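Local coordinates for protein eukaryotic translation initiation factor 2A (Schizosaccharomyces pombe, PDB 3WJ9) that probably directs methionyl-tRNAi to 40S ribosomal subunits in a codon-dependent manner on a few specific mRNAs, this chain being its beta-propeller part, at residues Q3-F7 against V18-Y24; K221-L225 against W276-S280; F317-Y323 against F361-Q366; S365-T370 against S382-I388. All coordinates share one frame; numbering follows the deposited sequence.

Contact 1 (Q3-F7 against V18-Y24); sequences QKSQF and VNASENY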
loop_
_atom_site.group_PDB
_atom_site.type_symbol
_atom_site.label_atom_id
_atom_site.label_comp_id
_atom_site.label_asym_id
_atom_site.label_seq_id
_atom_site.Cartn_x
_atom_site.Cartn_y
_atom_site.Cartn_z
ATOM N N GLN A 3 1.974 5.758 -22.931
ATOM C CA GLN A 3 1.430 4.924 -23.990
ATOM C C GLN A 3 -0.086 4.832 -23.862
ATOM O O GLN A 3 -0.821 5.704 -24.318
ATOM C CB GLN A 3 2.045 3.522 -23.947
ATOM C CG GLN A 3 2.494 3.077 -22.563
ATOM C CD GLN A 3 3.340 1.823 -22.585
ATOM O OE1 GLN A 3 3.328 1.065 -23.554
ATOM N NE2 GLN A 3 4.074 1.591 -21.502
ATOM N N LYS A 4 -0.544 3.744 -23.259
ATOM C CA LYS A 4 -1.948 3.563 -22.931
ATOM C C LYS A 4 -2.186 3.838 -21.448
ATOM O O LYS A 4 -1.419 3.400 -20.595
ATOM C CB LYS A 4 -2.391 2.146 -23.300
ATOM C CG LYS A 4 -1.523 1.066 -22.674
ATOM C CD LYS A 4 -1.929 -0.332 -23.103
ATOM C CE LYS A 4 -1.602 -0.589 -24.563
ATOM N NZ LYS A 4 -1.917 -1.991 -24.956
ATOM N N SER A 5 -3.242 4.581 -21.139
ATOM C CA SER A 5 -3.568 4.872 -19.746
ATOM C C SER A 5 -4.455 3.771 -19.166
ATOM O O SER A 5 -5.645 3.980 -18.945
ATOM C CB SER A 5 -4.261 6.233 -19.624
ATOM O OG SER A 5 -3.561 7.236 -20.340
ATOM N N GLN A 6 -3.872 2.601 -18.912
ATOM C CA GLN A 6 -4.656 1.430 -18.521
ATOM C C GLN A 6 -4.988 1.403 -17.034
ATOM O O GLN A 6 -4.171 1.769 -16.191
ATOM C CB GLN A 6 -3.925 0.134 -18.900
ATOM C CG GLN A 6 -4.737 -1.138 -18.617
ATOM C CD GLN A 6 -3.966 -2.424 -18.871
ATOM O OE1 GLN A 6 -4.137 -3.414 -18.158
ATOM N NE2 GLN A 6 -3.121 -2.419 -19.895
ATOM N N PHE A 7 -6.207 0.971 -16.732
ATOM C CA PHE A 7 -6.621 0.682 -15.366
ATOM C C PHE A 7 -7.391 -0.633 -15.350
ATOM O O PHE A 7 -7.800 -1.129 -16.398
ATOM C CB PHE A 7 -7.473 1.819 -14.796
ATOM C CG PHE A 7 -8.770 2.035 -15.527
ATOM C CD1 PHE A 7 -8.838 2.920 -16.589
ATOM C CD2 PHE A 7 -9.922 1.368 -15.141
ATOM C CE1 PHE A 7 -10.027 3.129 -17.263
ATOM C CE2 PHE A 7 -11.114 1.571 -15.811
ATOM C CZ PHE A 7 -11.166 2.455 -16.873
ATOM N N VAL A 18 -8.787 -1.984 -18.884
ATOM C CA VAL A 18 -9.307 -0.970 -19.795
ATOM C C VAL A 18 -8.220 0.001 -20.236
ATOM O O VAL A 18 -7.660 0.726 -19.416
ATOM C CB VAL A 18 -10.461 -0.167 -19.146
ATOM C CG1 VAL A 18 -10.945 0.922 -20.080
ATOM C CG2 VAL A 18 -11.610 -1.083 -18.762
ATOM N N ASN A 19 -7.920 0.012 -21.532
ATOM C CA ASN A 19 -6.960 0.962 -22.077
ATOM C C ASN A 19 -7.655 2.275 -22.428
ATOM O O ASN A 19 -8.299 2.386 -23.472
ATOM C CB ASN A 19 -6.256 0.374 -23.303
ATOM C CG ASN A 19 -5.327 -0.772 -22.946
ATOM O OD1 ASN A 19 -4.744 -0.798 -21.864
ATOM N ND2 ASN A 19 -5.184 -1.726 -23.859
ATOM N N ALA A 20 -7.524 3.263 -21.546
ATOM C CA ALA A 20 -8.238 4.531 -21.679
ATOM C C ALA A 20 -7.803 5.318 -22.912
ATOM O O ALA A 20 -8.562 6.138 -23.431
ATOM C CB ALA A 20 -8.049 5.372 -20.427
ATOM N N SER A 21 -6.580 5.072 -23.372
ATOM C CA SER A 21 -6.083 5.707 -24.586
ATOM C C SER A 21 -6.690 5.050 -25.823
ATOM O O SER A 21 -6.638 5.602 -26.920
ATOM C CB SER A 21 -4.558 5.627 -24.655
ATOM O OG SER A 21 -4.140 4.362 -25.140
ATOM N N GLU A 22 -7.315 3.888 -25.655
ATOM C CA GLU A 22 -7.783 3.069 -26.786
ATOM C C GLU A 22 -9.290 3.122 -27.095
ATOM O O GLU A 22 -9.830 2.230 -27.747
ATOM C CB GLU A 22 -7.339 1.615 -26.609
ATOM C CG GLU A 22 -6.034 1.283 -27.311
ATOM C CD GLU A 22 -5.510 -0.094 -26.956
ATOM O OE1 GLU A 22 -6.195 -1.091 -27.263
ATOM O OE2 GLU A 22 -4.409 -0.180 -26.374
ATOM N N ASN A 23 -9.958 4.153 -26.595
ATOM C CA ASN A 23 -11.417 4.221 -26.494
ATOM C C ASN A 23 -11.960 3.222 -25.476
ATOM O O ASN A 23 -13.040 2.653 -25.653
ATOM C CB ASN A 23 -12.067 3.998 -27.862
ATOM C CG ASN A 23 -11.837 5.158 -28.812
ATOM O OD1 ASN A 23 -11.821 4.984 -30.030
ATOM N ND2 ASN A 23 -11.653 6.351 -28.256
ATOM N N TYR A 24 -11.173 3.008 -24.426
ATOM C CA TYR A 24 -11.562 2.210 -23.268
ATOM C C TYR A 24 -11.875 0.758 -23.611
ATOM O O TYR A 24 -12.896 0.213 -23.194
ATOM C CB TYR A 24 -12.751 2.869 -22.566
ATOM C CG TYR A 24 -12.400 4.236 -22.031
ATOM C CD1 TYR A 24 -12.454 5.355 -22.849
ATOM C CD2 TYR A 24 -11.979 4.404 -20.719
ATOM C CE1 TYR A 24 -12.119 6.607 -22.374
ATOM C CE2 TYR A 24 -11.639 5.653 -20.234
ATOM C CZ TYR A 24 -11.714 6.751 -21.066
ATOM O OH TYR A 24 -11.380 7.997 -20.590
#
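With CG lodged between its backbone N and carbonyl carbon (chi1 63°), Phe7 swings its ring against Val18; Lys4, in the same rotamer (chi1 54°), runs its chain across Asn19 and bends at chi3 toward Glu22. Val18 CB lies over one face of the Phe7 ring, 3.8 Å from the centroid and offset toward the rim, a CH-pi contact. At the edge of that ring, Phe7 CE1 comes within 4.2 Å of Tyr24 CD2. On the other face of the hairpin, Gln6 NE2 gives a weak hydrogen bond of 3.0 Å to Asn19 OD1, with the amide planes 62° apart; the stronger partner of Gln6 NE2 is Thr62 O. Lys4 CD passes 3.1 Å from Asn19 OD1, and Lys4 NZ reaches Glu22 OE2 in a weak salt bridge of 3.4 Å. Cutting Lys4 back to an alanine would probably leave the Glu22 carboxylate without this cationic mate and one flank of the Asn19 amide uncovered. Phe7 and Val18 form a hydrogen-bonded antiparallel pair, Phe7 N to Val18 O 3.1 Å and Val18 N to Phe7 O 2.8 Å. Past it, Ser5 centres an inverse gamma turn, and Ala20 N meets Ser5 O from above the carbonyl plane. This hairpin joins strand 401-406 in one sheet, with strand 6-11 in the middle, so that both ends of the chain build one blade; Tyr24 stacks on Phe394 of strand 392-397.

Contact 2 (K221-L225 against W276-S280); sequences KWNAL and WNADS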
loop_
_atom_site.group_PDB
_atom_site.type_symbol
_atom_site.label_atom_id
_atom_site.label_comp_id
_atom_site.label_asym_id
_atom_site.label_seq_id
_atom_site.Cartn_x
_atom_site.Cartn_y
_atom_site.Cartn_z
ATOM N N LYS A 221 6.560 4.468 8.400
ATOM C CA LYS A 221 6.401 5.085 7.087
ATOM C C LYS A 221 7.736 5.502 6.477
ATOM O O LYS A 221 8.108 6.674 6.525
ATOM C CB LYS A 221 5.473 6.298 7.179
ATOM C CG LYS A 221 4.366 6.315 6.141
ATOM C CD LYS A 221 3.018 6.007 6.772
ATOM C CE LYS A 221 1.925 5.905 5.726
ATOM N NZ LYS A 221 0.592 5.672 6.341
ATOM N N TRP A 222 8.451 4.537 5.904
ATOM C CA TRP A 222 9.678 4.829 5.166
ATOM C C TRP A 222 9.355 5.651 3.918
ATOM O O TRP A 222 8.211 5.675 3.462
ATOM C CB TRP A 222 10.402 3.536 4.768
ATOM C CG TRP A 222 11.239 2.910 5.850
ATOM C CD1 TRP A 222 10.875 1.895 6.687
ATOM C CD2 TRP A 222 12.588 3.247 6.197
ATOM N NE1 TRP A 222 11.909 1.584 7.537
ATOM C CE2 TRP A 222 12.974 2.403 7.257
ATOM C CE3 TRP A 222 13.509 4.182 5.717
ATOM C CZ2 TRP A 222 14.233 2.466 7.845
ATOM C CZ3 TRP A 222 14.757 4.249 6.306
ATOM C CH2 TRP A 222 15.110 3.394 7.355
ATOM N N ASN A 223 10.359 6.331 3.371
ATOM C CA ASN A 223 10.200 7.010 2.090
ATOM C C ASN A 223 10.892 6.219 0.985
ATOM O O ASN A 223 11.648 5.289 1.272
ATOM C CB ASN A 223 10.738 8.444 2.156
ATOM C CG ASN A 223 12.127 8.530 2.763
ATOM O OD1 ASN A 223 12.455 7.803 3.698
ATOM N ND2 ASN A 223 12.950 9.426 2.231
ATOM N N ALA A 224 10.621 6.583 -0.269
ATOM C CA ALA A 224 11.171 5.886 -1.434
ATOM C C ALA A 224 12.672 5.662 -1.296
ATOM O O ALA A 224 13.190 4.599 -1.638
ATOM C CB ALA A 224 10.870 6.662 -2.707
ATOM N N LEU A 225 13.362 6.674 -0.785
ATOM C CA LEU A 225 14.755 6.527 -0.398
ATOM C C LEU A 225 14.804 6.041 1.045
ATOM O O LEU A 225 14.353 6.732 1.953
ATOM C CB LEU A 225 15.505 7.849 -0.564
ATOM C CG LEU A 225 15.410 8.442 -1.973
ATOM C CD1 LEU A 225 16.137 9.775 -2.066
ATOM C CD2 LEU A 225 15.945 7.458 -3.004
ATOM N N TRP A 276 4.292 10.542 2.603
ATOM C CA TRP A 276 5.536 11.066 2.050
ATOM C C TRP A 276 5.305 11.625 0.652
ATOM O O TRP A 276 4.209 11.518 0.107
ATOM C CB TRP A 276 6.610 9.973 1.995
ATOM C CG TRP A 276 7.248 9.662 3.313
ATOM C CD1 TRP A 276 6.877 8.689 4.193
ATOM C CD2 TRP A 276 8.380 10.320 3.893
ATOM N NE1 TRP A 276 7.704 8.704 5.290
ATOM C CE2 TRP A 276 8.635 9.695 5.128
ATOM C CE3 TRP A 276 9.200 11.377 3.488
ATOM C CZ2 TRP A 276 9.676 10.094 5.963
ATOM C CZ3 TRP A 276 10.233 11.769 4.318
ATOM C CH2 TRP A 276 10.461 11.130 5.541
ATOM N N ASN A 277 6.339 12.226 0.073
ATOM C CA ASN A 277 6.295 12.617 -1.331
ATOM C C ASN A 277 7.098 11.628 -2.162
ATOM O O ASN A 277 8.047 11.021 -1.665
ATOM C CB ASN A 277 6.831 14.036 -1.528
ATOM C CG ASN A 277 6.312 14.688 -2.793
ATOM O OD1 ASN A 277 5.887 14.009 -3.727
ATOM N ND2 ASN A 277 6.338 16.016 -2.828
ATOM N N ALA A 278 6.713 11.467 -3.424
ATOM C CA ALA A 278 7.363 10.515 -4.321
ATOM C C ALA A 278 8.869 10.763 -4.450
ATOM O O ALA A 278 9.653 9.818 -4.541
ATOM C CB ALA A 278 6.704 10.558 -5.691
ATOM N N ASP A 279 9.269 12.032 -4.444
ATOM C CA ASP A 279 10.681 12.396 -4.547
ATOM C C ASP A 279 11.405 12.281 -3.203
ATOM O O ASP A 279 12.593 12.596 -3.099
ATOM C CB ASP A 279 10.831 13.817 -5.100
ATOM C CG ASP A 279 10.043 14.847 -4.303
ATOM O OD1 ASP A 279 9.543 14.512 -3.209
ATOM O OD2 ASP A 279 9.932 16.000 -4.769
ATOM N N SER A 280 10.667 11.848 -2.182
ATOM C CA SER A 280 11.180 11.685 -0.819
ATOM C C SER A 280 11.705 12.990 -0.218
ATOM O O SER A 280 12.378 12.977 0.812
ATOM C CB SER A 280 12.285 10.625 -0.782
ATOM O OG SER A 280 11.861 9.422 -1.394
#
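Trp276 lays its indole flat beneath Asn223, one face taken by Asn223 CB and one edge turned to the carbonyl of Lys221. Asn223 CB stands 3.7 Å from the centroid of the six-membered ring, a CH-pi contact offset toward the rim. With chi1 at 49°, Asn223 tucks CG in over its own main chain, and the amide folds over the same indole and stacks on it, the planes only 20° apart. Asn223 ND2 then lies 3.3 Å from Ser280 CB, while Asn223 OD1 accepts from Ser228 N in its own blade. The indole N-H donates to Lys221 O in a bent bond; the modelled 2.4 Å between Trp276 NE1 and Lys221 O is doubtful, too short to be taken literally. Lys221 CB comes to the indole edge, 3.8 Å from Trp276 NE1, before the chain bends at chi2 and leads off the other way. Ser280, closing a type I turn from Asn277, places OG beside its own backbone N (chi1 -52°), where Ser280 OG accepts from Leu225 N at 3.2 Å; Ala224 CB packs against the same OG. A leucine in place of Trp276 would probably leave Lys221 O without this donor and Asn223 without the flat surface on which its amide rests. Two blades are thus joined by mixed chemistry: a side-chain N-H and a side-chain oxygen satisfy backbone groups, and between these polar ends an aromatic face carries an amide.

Contact 3 (F317-Y323 against F361-Q366); sequences FSPNSRY and FSPDSQ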
loop_
_atom_site.group_PDB
_atom_site.type_symbol
_atom_site.label_atom_id
_atom_site.label_comp_id
_atom_site.label_asym_id
_atom_site.label_seq_id
_atom_site.Cartn_x
_atom_site.Cartn_y
_atom_site.Cartn_z
ATOM N N PHE A 317 0.059 12.709 -2.646
ATOM C CA PHE A 317 1.019 13.371 -3.522
ATOM C C PHE A 317 0.986 12.741 -4.911
ATOM O O PHE A 317 0.809 11.530 -5.048
ATOM C CB PHE A 317 2.435 13.292 -2.945
ATOM C CG PHE A 317 2.664 14.188 -1.757
ATOM C CD1 PHE A 317 2.311 13.776 -0.484
ATOM C CD2 PHE A 317 3.239 15.438 -1.915
ATOM C CE1 PHE A 317 2.527 14.591 0.610
ATOM C CE2 PHE A 317 3.457 16.261 -0.826
ATOM C CZ PHE A 317 3.098 15.837 0.439
ATOM N N SER A 318 1.145 13.565 -5.941
ATOM C CA SER A 318 1.235 13.065 -7.309
ATOM C C SER A 318 2.562 12.342 -7.503
ATOM O O SER A 318 3.556 12.699 -6.871
ATOM C CB SER A 318 1.100 14.207 -8.318
ATOM O OG SER A 318 2.153 15.146 -8.170
ATOM N N PRO A 319 2.575 11.309 -8.360
ATOM C CA PRO A 319 3.782 10.543 -8.687
ATOM C C PRO A 319 4.949 11.420 -9.134
ATOM O O PRO A 319 6.103 11.092 -8.854
ATOM C CB PRO A 319 3.317 9.642 -9.831
ATOM C CG PRO A 319 1.886 9.417 -9.547
ATOM C CD PRO A 319 1.377 10.715 -8.976
ATOM N N ASN A 320 4.653 12.523 -9.816
ATOM C CA ASN A 320 5.700 13.423 -10.287
ATOM C C ASN A 320 6.124 14.419 -9.211
ATOM O O ASN A 320 6.923 15.319 -9.469
ATOM C CB ASN A 320 5.242 14.166 -11.548
ATOM C CG ASN A 320 4.159 15.195 -11.270
ATOM O OD1 ASN A 320 3.481 15.147 -10.243
ATOM N ND2 ASN A 320 3.990 16.135 -12.194
ATOM N N SER A 321 5.570 14.248 -8.011
ATOM C CA SER A 321 5.872 15.102 -6.862
ATOM C C SER A 321 5.593 16.582 -7.112
ATOM O O SER A 321 6.139 17.442 -6.423
ATOM C CB SER A 321 7.333 14.929 -6.434
ATOM O OG SER A 321 7.550 13.655 -5.858
ATOM N N ARG A 322 4.743 16.880 -8.090
ATOM C CA ARG A 322 4.401 18.266 -8.386
ATOM C C ARG A 322 3.070 18.660 -7.752
ATOM O O ARG A 322 2.937 19.751 -7.200
ATOM C CB ARG A 322 4.343 18.505 -9.896
ATOM C CG ARG A 322 4.044 19.952 -10.263
ATOM C CD ARG A 322 3.665 20.112 -11.725
ATOM N NE ARG A 322 3.321 21.496 -12.044
ATOM C CZ ARG A 322 2.779 21.888 -13.192
ATOM N NH1 ARG A 322 2.511 21.000 -14.139
ATOM N NH2 ARG A 322 2.501 23.169 -13.392
ATOM N N TYR A 323 2.092 17.765 -7.834
ATOM C CA TYR A 323 0.742 18.063 -7.368
ATOM C C TYR A 323 0.445 17.450 -6.006
ATOM O O TYR A 323 0.949 16.380 -5.669
ATOM C CB TYR A 323 -0.288 17.575 -8.387
ATOM C CG TYR A 323 -0.028 18.062 -9.792
ATOM C CD1 TYR A 323 -0.141 19.407 -10.111
ATOM C CD2 TYR A 323 0.325 17.175 -10.801
ATOM C CE1 TYR A 323 0.097 19.859 -11.391
ATOM C CE2 TYR A 323 0.562 17.619 -12.089
ATOM C CZ TYR A 323 0.447 18.962 -12.377
ATOM O OH TYR A 323 0.682 19.413 -13.655
ATOM N N PHE A 361 -3.919 9.191 -8.604
ATOM C CA PHE A 361 -3.339 9.793 -9.795
ATOM C C PHE A 361 -2.989 8.722 -10.820
ATOM O O PHE A 361 -2.657 7.593 -10.460
ATOM C CB PHE A 361 -2.081 10.587 -9.444
ATOM C CG PHE A 361 -2.348 11.892 -8.756
ATOM C CD1 PHE A 361 -2.529 11.947 -7.384
ATOM C CD2 PHE A 361 -2.392 13.071 -9.482
ATOM C CE1 PHE A 361 -2.765 13.154 -6.751
ATOM C CE2 PHE A 361 -2.627 14.279 -8.858
ATOM C CZ PHE A 361 -2.814 14.321 -7.490
ATOM N N SER A 362 -3.066 9.082 -12.096
ATOM C CA SER A 362 -2.515 8.244 -13.149
ATOM C C SER A 362 -0.999 8.255 -12.991
ATOM O O SER A 362 -0.450 9.206 -12.434
ATOM C CB SER A 362 -2.933 8.753 -14.530
ATOM O OG SER A 362 -2.422 10.053 -14.766
ATOM N N PRO A 363 -0.320 7.193 -13.458
ATOM C CA PRO A 363 1.143 7.085 -13.405
ATOM C C PRO A 363 1.883 8.361 -13.811
ATOM O O PRO A 363 2.909 8.688 -13.217
ATOM C CB PRO A 363 1.433 5.959 -14.398
ATOM C CG PRO A 363 0.251 5.070 -14.274
ATOM C CD PRO A 363 -0.933 5.967 -14.001
ATOM N N ASP A 364 1.356 9.077 -14.800
ATOM C CA ASP A 364 2.018 10.271 -15.313
ATOM C C ASP A 364 1.561 11.543 -14.602
ATOM O O ASP A 364 1.898 12.650 -15.025
ATOM C CB ASP A 364 1.779 10.397 -16.819
ATOM C CG ASP A 364 0.315 10.582 -17.166
ATOM O OD1 ASP A 364 -0.545 10.092 -16.407
ATOM O OD2 ASP A 364 0.024 11.214 -18.204
ATOM N N SER A 365 0.786 11.370 -13.532
ATOM C CA SER A 365 0.315 12.474 -12.689
ATOM C C SER A 365 -0.566 13.479 -13.429
ATOM O O SER A 365 -0.830 14.569 -12.919
ATOM C CB SER A 365 1.501 13.219 -12.066
ATOM O OG SER A 365 2.468 12.320 -11.556
ATOM N N GLN A 366 -1.023 13.119 -14.622
ATOM C CA GLN A 366 -1.804 14.046 -15.429
ATOM C C GLN A 366 -3.298 13.817 -15.283
ATOM O O GLN A 366 -4.094 14.737 -15.464
ATOM C CB GLN A 366 -1.404 13.943 -16.900
ATOM C CG GLN A 366 0.060 14.256 -17.145
ATOM C CD GLN A 366 0.493 15.540 -16.466
ATOM O OE1 GLN A 366 -0.187 16.563 -16.553
ATOM N NE2 GLN A 366 1.625 15.490 -15.775
#
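Two Ser-Pro turns of successive propeller blades meet here: the type I turn from Ser318 to Ser321, in the third WD repeat, against the one from Ser362 to Ser365, in the fourth. The polar link is Ser365 OG, which accepts from Asn320 N at 2.8 Å. Its hydroxyl is held beside its own backbone N (chi1 -45°), and there it also touches the proline, with Pro319 CD 3.2 Å from Ser365 OG. Phe361 supplies the apolar floor. Ser318 CB stands over one face of its ring, 3.8 Å from the centroid in a CH-pi contact, and Pro319 CD packs on Phe361 CB at 3.5 Å. Closing the side, Tyr323 CB lies 4.1 Å from Phe361 CE2, while Tyr323 CE2 approaches Ser365 O at 3.5 Å. The first turn is stiffened from within: Asn320 OD1 accepts from Arg322 N at 3.0 Å, an Asx turn with the donor above the carbonyl plane, and Ser318 OG accepts from Tyr323 N. Arg322 sends its guanidinium group to a salt bridge with Asp340. In this protein the two turns pack blade against blade; each joins the first strand of its blade to the second, as the Ser-Pro-Asp/Asn turn does in WD repeats.

Contact 4 (S365-T370 against S382-I388); sequences SQFLLT and SIKIWHI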
loop_
_atom_site.group_PDB
_atom_site.type_symbol
_atom_site.label_atom_id
_atom_site.label_comp_id
_atom_site.label_asym_id
_atom_site.label_seq_id
_atom_site.Cartn_x
_atom_site.Cartn_y
_atom_site.Cartn_z
ATOM N N SER A 365 0.786 11.370 -13.532
ATOM C CA SER A 365 0.315 12.474 -12.689
ATOM C C SER A 365 -0.566 13.479 -13.429
ATOM O O SER A 365 -0.830 14.569 -12.919
ATOM C CB SER A 365 1.501 13.219 -12.066
ATOM O OG SER A 365 2.468 12.320 -11.556
ATOM N N GLN A 366 -1.023 13.119 -14.622
ATOM C CA GLN A 366 -1.804 14.046 -15.429
ATOM C C GLN A 366 -3.298 13.817 -15.283
ATOM O O GLN A 366 -4.094 14.737 -15.464
ATOM C CB GLN A 366 -1.404 13.943 -16.900
ATOM C CG GLN A 366 0.060 14.256 -17.145
ATOM C CD GLN A 366 0.493 15.540 -16.466
ATOM O OE1 GLN A 366 -0.187 16.563 -16.553
ATOM N NE2 GLN A 366 1.625 15.490 -15.775
ATOM N N PHE A 367 -3.684 12.589 -14.960
ATOM C CA PHE A 367 -5.096 12.283 -14.798
ATOM C C PHE A 367 -5.406 11.918 -13.353
ATOM O O PHE A 367 -4.507 11.839 -12.513
ATOM C CB PHE A 367 -5.516 11.151 -15.739
ATOM C CG PHE A 367 -5.144 11.384 -17.181
ATOM C CD1 PHE A 367 -5.107 12.665 -17.711
ATOM C CD2 PHE A 367 -4.841 10.317 -18.007
ATOM C CE1 PHE A 367 -4.774 12.875 -19.035
ATOM C CE2 PHE A 367 -4.506 10.521 -19.330
ATOM C CZ PHE A 367 -4.472 11.799 -19.845
ATOM N N LEU A 368 -6.686 11.702 -13.068
ATOM C CA LEU A 368 -7.116 11.377 -11.719
ATOM C C LEU A 368 -8.315 10.443 -11.762
ATOM O O LEU A 368 -9.316 10.737 -12.412
ATOM C CB LEU A 368 -7.459 12.652 -10.945
ATOM C CG LEU A 368 -7.843 12.477 -9.477
ATOM C CD1 LEU A 368 -6.665 11.905 -8.709
ATOM C CD2 LEU A 368 -8.280 13.803 -8.875
ATOM N N LEU A 369 -8.207 9.313 -11.072
ATOM C CA LEU A 369 -9.307 8.361 -11.000
ATOM C C LEU A 369 -10.021 8.505 -9.661
ATOM O O LEU A 369 -9.383 8.709 -8.629
ATOM C CB LEU A 369 -8.797 6.926 -11.194
ATOM C CG LEU A 369 -9.797 5.792 -11.457
ATOM C CD1 LEU A 369 -9.115 4.651 -12.195
ATOM C CD2 LEU A 369 -10.424 5.271 -10.172
ATOM N N THR A 370 -11.346 8.424 -9.689
ATOM C CA THR A 370 -12.134 8.338 -8.466
ATOM C C THR A 370 -13.154 7.220 -8.627
ATOM O O THR A 370 -13.578 6.917 -9.741
ATOM C CB THR A 370 -12.856 9.663 -8.131
ATOM O OG1 THR A 370 -13.782 9.994 -9.173
ATOM C CG2 THR A 370 -11.858 10.801 -7.958
ATOM N N SER A 382 -19.488 3.555 -8.957
ATOM C CA SER A 382 -19.103 4.121 -10.246
ATOM C C SER A 382 -17.595 4.282 -10.433
ATOM O O SER A 382 -16.810 4.074 -9.504
ATOM C CB SER A 382 -19.781 5.480 -10.434
ATOM O OG SER A 382 -19.276 6.428 -9.509
ATOM N N ILE A 383 -17.206 4.642 -11.654
ATOM C CA ILE A 383 -15.833 5.016 -11.976
ATOM C C ILE A 383 -15.831 6.349 -12.715
ATOM O O ILE A 383 -16.645 6.565 -13.612
ATOM C CB ILE A 383 -15.124 3.961 -12.856
ATOM C CG1 ILE A 383 -14.996 2.629 -12.122
ATOM C CG2 ILE A 383 -13.741 4.445 -13.269
ATOM C CD1 ILE A 383 -14.316 1.551 -12.942
ATOM N N LYS A 384 -14.923 7.244 -12.339
ATOM C CA LYS A 384 -14.763 8.501 -13.060
ATOM C C LYS A 384 -13.291 8.890 -13.160
ATOM O O LYS A 384 -12.593 8.972 -12.150
ATOM C CB LYS A 384 -15.562 9.618 -12.386
ATOM C CG LYS A 384 -15.546 10.930 -13.145
ATOM C CD LYS A 384 -16.675 11.833 -12.687
ATOM C CE LYS A 384 -16.666 13.154 -13.431
ATOM N NZ LYS A 384 -17.691 14.089 -12.895
ATOM N N ILE A 385 -12.825 9.118 -14.384
ATOM C CA ILE A 385 -11.457 9.572 -14.618
ATOM C C ILE A 385 -11.462 11.066 -14.934
ATOM O O ILE A 385 -12.225 11.523 -15.784
ATOM C CB ILE A 385 -10.773 8.795 -15.771
ATOM C CG1 ILE A 385 -10.523 7.337 -15.376
ATOM C CG2 ILE A 385 -9.453 9.442 -16.146
ATOM C CD1 ILE A 385 -11.680 6.404 -15.657
ATOM N N TRP A 386 -10.616 11.824 -14.242
ATOM C CA TRP A 386 -10.585 13.278 -14.379
ATOM C C TRP A 386 -9.262 13.754 -14.952
ATOM O O TRP A 386 -8.231 13.118 -14.745
ATOM C CB TRP A 386 -10.795 13.970 -13.026
ATOM C CG TRP A 386 -11.864 13.399 -12.146
ATOM C CD1 TRP A 386 -11.874 12.168 -11.556
ATOM C CD2 TRP A 386 -13.055 14.061 -11.708
ATOM N NE1 TRP A 386 -13.011 12.013 -10.803
ATOM C CE2 TRP A 386 -13.753 13.164 -10.877
ATOM C CE3 TRP A 386 -13.609 15.323 -11.948
ATOM C CZ2 TRP A 386 -14.969 13.487 -10.282
ATOM C CZ3 TRP A 386 -14.818 15.640 -11.362
ATOM C CH2 TRP A 386 -15.485 14.726 -10.538
ATOM N N HIS A 387 -9.279 14.882 -15.654
ATOM C CA HIS A 387 -8.033 15.562 -15.981
ATOM C C HIS A 387 -7.484 16.219 -14.726
ATOM O O HIS A 387 -8.175 16.306 -13.714
ATOM C CB HIS A 387 -8.234 16.604 -17.078
ATOM C CG HIS A 387 -8.573 16.018 -18.412
ATOM N ND1 HIS A 387 -9.853 15.641 -18.757
ATOM C CD2 HIS A 387 -7.794 15.727 -19.481
ATOM C CE1 HIS A 387 -9.850 15.155 -19.984
ATOM N NE2 HIS A 387 -8.614 15.195 -20.445
ATOM N N ILE A 388 -6.243 16.690 -14.788
ATOM C CA ILE A 388 -5.652 17.388 -13.653
ATOM C C ILE A 388 -6.201 18.811 -13.589
ATOM O O ILE A 388 -6.012 19.524 -12.602
ATOM C CB ILE A 388 -4.110 17.418 -13.738
ATOM C CG1 ILE A 388 -3.500 17.542 -12.340
ATOM C CG2 ILE A 388 -3.636 18.529 -14.666
ATOM C CD1 ILE A 388 -3.813 16.371 -11.444
#
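The hairpin of strands 367-372 and 382-387 makes the middle of the blade assigned to the fourth WD repeat; the axes of 367-370 and 382-387 come within 4.4 Å, at 157° between their directions, nearly antiparallel. Thr370 and Lys384 form a hydrogen-bonded pair, Thr370 N to Lys384 O 2.8 Å and Lys384 N to Thr370 O 2.9 Å, and Leu368 pairs with Trp386 likewise. On the face carrying these four side chains, the indole turns its edge to Thr370: Trp386 NE1 donates to Thr370 OG1 at 2.7 Å, almost straight (169°) and in the ring plane. A chi1 of 62° swings Thr370 OG1 up to that N-H. A tryptophan on the third strand bonded to a serine or threonine on the second recalls the structural tetrad of WD repeats. Lys384 CE lies over one indole face, toward its rim. On the opposite face of the sheet Leu369 CG meets Ile385 CG1 at 4.3 Å, and both side chains touch Trp406 of the next blade. Just before strand 367-372 begins and after 382-387 ends, Ile388 CB lies 3.2 Å from Gln366 O.

Contacts 2 and 3 repeat one scheme at two blade junctions: a serine OG from one turn accepts a backbone N-H of the turn in the blade before. They meet at the junction between, where the 276-280 turn of one blade touches the 317-323 turn of the next: Asn277 OD1 lies 2.7 Å from Ser321 OG, a probable hydrogen bond. Contacts 3 and 4 share Ser365 and Gln366, and Phe361 CE2 packs 3.5 Å from Ile388 CD1. Contact 1 leans on the face of contact 4 bearing Leu369 and Ile385, with Phe7 CE1 4.0 Å from Ile385 CD1. Across this run the separation grows: the centres of contacts 1 and 4 are 12 Å apart, those of contacts 1 and 2 28 Å.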